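Local coordinates for protein putative transcriptional regulator (PDB 2RA5) that probably binds DNA as a transcription factor of the GntR family and carries a UTRA domain, whose pocket holds meso-tartaric acid in this crystal, at residues Ala185-Gly190 with Leu211-Thr216. Residues are numbered along the deposited sequence; the frame is centred on the assembly and turned at random.
Sequences ARQSIG and LTMERT. With SRT (S,R meso-tartaric acid), chain B.
The tartrate pocket of the UTRA domain takes one of its arginines, Arg215, from an antiparallel strand pair, where its aliphatic chain lies beside Gln187, both pointing the same way. Gln187 NE2 comes 3.9 Å from Arg215 CD, and the amide and guanidinium planes are turned 74° apart, steeply inclined to each other. Arg215 stands on the face of Gln187, Ile189 and Met213; chi1 of 169° sets CG anti to the backbone N, where it lies 4.0 Å from Gln187 CG. Its NH1 gives a 2.9 Å hydrogen bond to O1 of the tartrate, which lies at the guanidinium edge and in its plane, and a weak one to O11 of the same carboxylate. A long, cationic side chain suits this place: its methylenes pack on the strand neighbour while its charge reaches the acid. An alanine here would probably leave that carboxylate without this cationic partner and open a gap where CG and CD lie beside Gln187. Selenomethionine Met213 crosses Gln187, its SE 3.4 Å from Gln187 OE1, while its CB packs 3.9 Å from Ile189 CG1; Phe239, from strand 239-245, packs on both Ile189 and Met213. The backbones are joined by paired N-H...O bonds at Arg186-Thr216, Ser188-Glu214 and Gly190-Thr212. On the other face Ser188, short enough to lie close to the backbone, sets OG 3.6 Å from Glu214 CB, and the long Arg186 reaches the second subunit, where NH2 forms a salt bridge with Glu240 of that chain. Strand 185-190 also pairs with a strand of that chain, continuing the sheet across the interface. Arg138 and Leu171 also bind the tartrate, completing an arrangement consistent with the effector-binding site of a UTRA domain, set against one face of its antiparallel sheet.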
# COMPACT_ATOMS: atom_id res chain seq x y z
N ALA A 185 -5.66 5.40 12.64
CA ALA A 185 -6.38 4.99 11.46
C ALA A 185 -6.02 3.56 11.19
O ALA A 185 -4.91 3.13 11.48
CB ALA A 185 -5.99 5.83 10.27
N ARG A 186 -6.96 2.84 10.60
CA ARG A 186 -6.75 1.47 10.19
C ARG A 186 -6.77 1.49 8.65
O ARG A 186 -7.65 2.11 8.06
CB ARG A 186 -7.88 0.62 10.77
CG ARG A 186 -7.85 -0.82 10.38
CD ARG A 186 -6.66 -1.52 10.97
NE ARG A 186 -6.76 -2.93 10.66
CZ ARG A 186 -6.41 -3.45 9.50
NH1 ARG A 186 -6.56 -4.74 9.28
NH2 ARG A 186 -5.90 -2.66 8.56
N GLN A 187 -5.78 0.86 8.01
CA GLN A 187 -5.70 0.89 6.54
C GLN A 187 -5.45 -0.46 5.89
O GLN A 187 -4.67 -1.27 6.37
CB GLN A 187 -4.61 1.84 6.06
CG GLN A 187 -4.80 3.28 6.41
CD GLN A 187 -4.04 4.18 5.46
OE1 GLN A 187 -3.55 3.71 4.43
NE2 GLN A 187 -3.95 5.46 5.79
N SER A 188 -6.10 -0.69 4.75
CA SER A 188 -5.82 -1.85 3.94
C SER A 188 -5.61 -1.38 2.51
O SER A 188 -6.39 -0.60 1.96
CB SER A 188 -6.97 -2.84 3.99
OG SER A 188 -8.19 -2.15 3.91
N ILE A 189 -4.53 -1.85 1.90
CA ILE A 189 -4.29 -1.43 0.53
C ILE A 189 -4.36 -2.66 -0.36
O ILE A 189 -3.82 -3.71 -0.01
CB ILE A 189 -2.97 -0.63 0.41
CG1 ILE A 189 -3.11 0.67 1.22
CG2 ILE A 189 -2.69 -0.31 -1.05
CD1 ILE A 189 -1.83 1.41 1.52
N GLY A 190 -5.09 -2.52 -1.46
CA GLY A 190 -5.30 -3.62 -2.39
C GLY A 190 -5.40 -3.19 -3.84
O GLY A 190 -5.12 -2.03 -4.20
N LEU A 211 -5.71 0.83 -8.14
CA LEU A 211 -5.16 0.72 -6.79
C LEU A 211 -6.30 1.07 -5.85
O LEU A 211 -7.01 2.06 -6.04
CB LEU A 211 -3.99 1.69 -6.62
CG LEU A 211 -3.03 1.56 -5.43
CD1 LEU A 211 -2.50 0.14 -5.25
CD2 LEU A 211 -1.88 2.54 -5.60
N THR A 212 -6.52 0.24 -4.85
CA THR A 212 -7.59 0.54 -3.91
C THR A 212 -7.07 0.71 -2.49
O THR A 212 -6.07 0.10 -2.09
CB THR A 212 -8.67 -0.56 -3.89
OG1 THR A 212 -8.13 -1.74 -3.28
CG2 THR A 212 -9.18 -0.86 -5.30
N MSE A 213 -7.75 1.54 -1.73
CA MSE A 213 -7.50 1.58 -0.32
C MSE A 213 -8.74 1.90 0.53
O MSE A 213 -9.65 2.64 0.13
CB MSE A 213 -6.33 2.52 -0.04
CG MSE A 213 -6.69 3.89 0.38
SE MSE A 213 -6.15 4.15 2.22
CE MSE A 213 -6.20 6.11 2.25
N GLU A 214 -8.80 1.26 1.69
CA GLU A 214 -9.88 1.50 2.64
C GLU A 214 -9.26 1.95 3.95
O GLU A 214 -8.25 1.41 4.38
CB GLU A 214 -10.70 0.24 2.86
CG GLU A 214 -11.73 -0.06 1.79
CD GLU A 214 -12.43 -1.39 2.03
OE1 GLU A 214 -12.55 -1.80 3.20
OE2 GLU A 214 -12.85 -2.03 1.04
N ARG A 215 -9.86 2.96 4.56
CA ARG A 215 -9.31 3.51 5.79
C ARG A 215 -10.41 3.85 6.79
O ARG A 215 -11.45 4.39 6.41
CB ARG A 215 -8.48 4.74 5.44
CG ARG A 215 -8.03 5.59 6.61
CD ARG A 215 -7.51 6.93 6.12
NE ARG A 215 -8.54 7.76 5.47
CZ ARG A 215 -8.26 8.78 4.65
NH1 ARG A 215 -9.25 9.49 4.10
NH2 ARG A 215 -7.00 9.10 4.39
N THR A 216 -10.19 3.54 8.07
CA THR A 216 -11.06 4.09 9.11
C THR A 216 -10.24 4.95 10.05
O THR A 216 -9.24 4.50 10.59
CB THR A 216 -11.76 3.03 9.97
OG1 THR A 216 -12.38 2.05 9.15
CG2 THR A 216 -12.84 3.69 10.86
O1 SRT B . -9.45 11.89 2.56
O11 SRT B . -7.60 11.14 1.58
C1 SRT B . -8.33 12.08 2.01
C2 SRT B . -7.85 13.51 1.82
O2 SRT B . -8.78 14.42 2.43
C3 SRT B . -6.41 13.72 2.32
O3 SRT B . -5.78 14.85 1.71
C4 SRT B . -6.37 13.93 3.80
O4 SRT B . -6.40 15.10 4.28
O41 SRT B . -6.30 12.88 4.47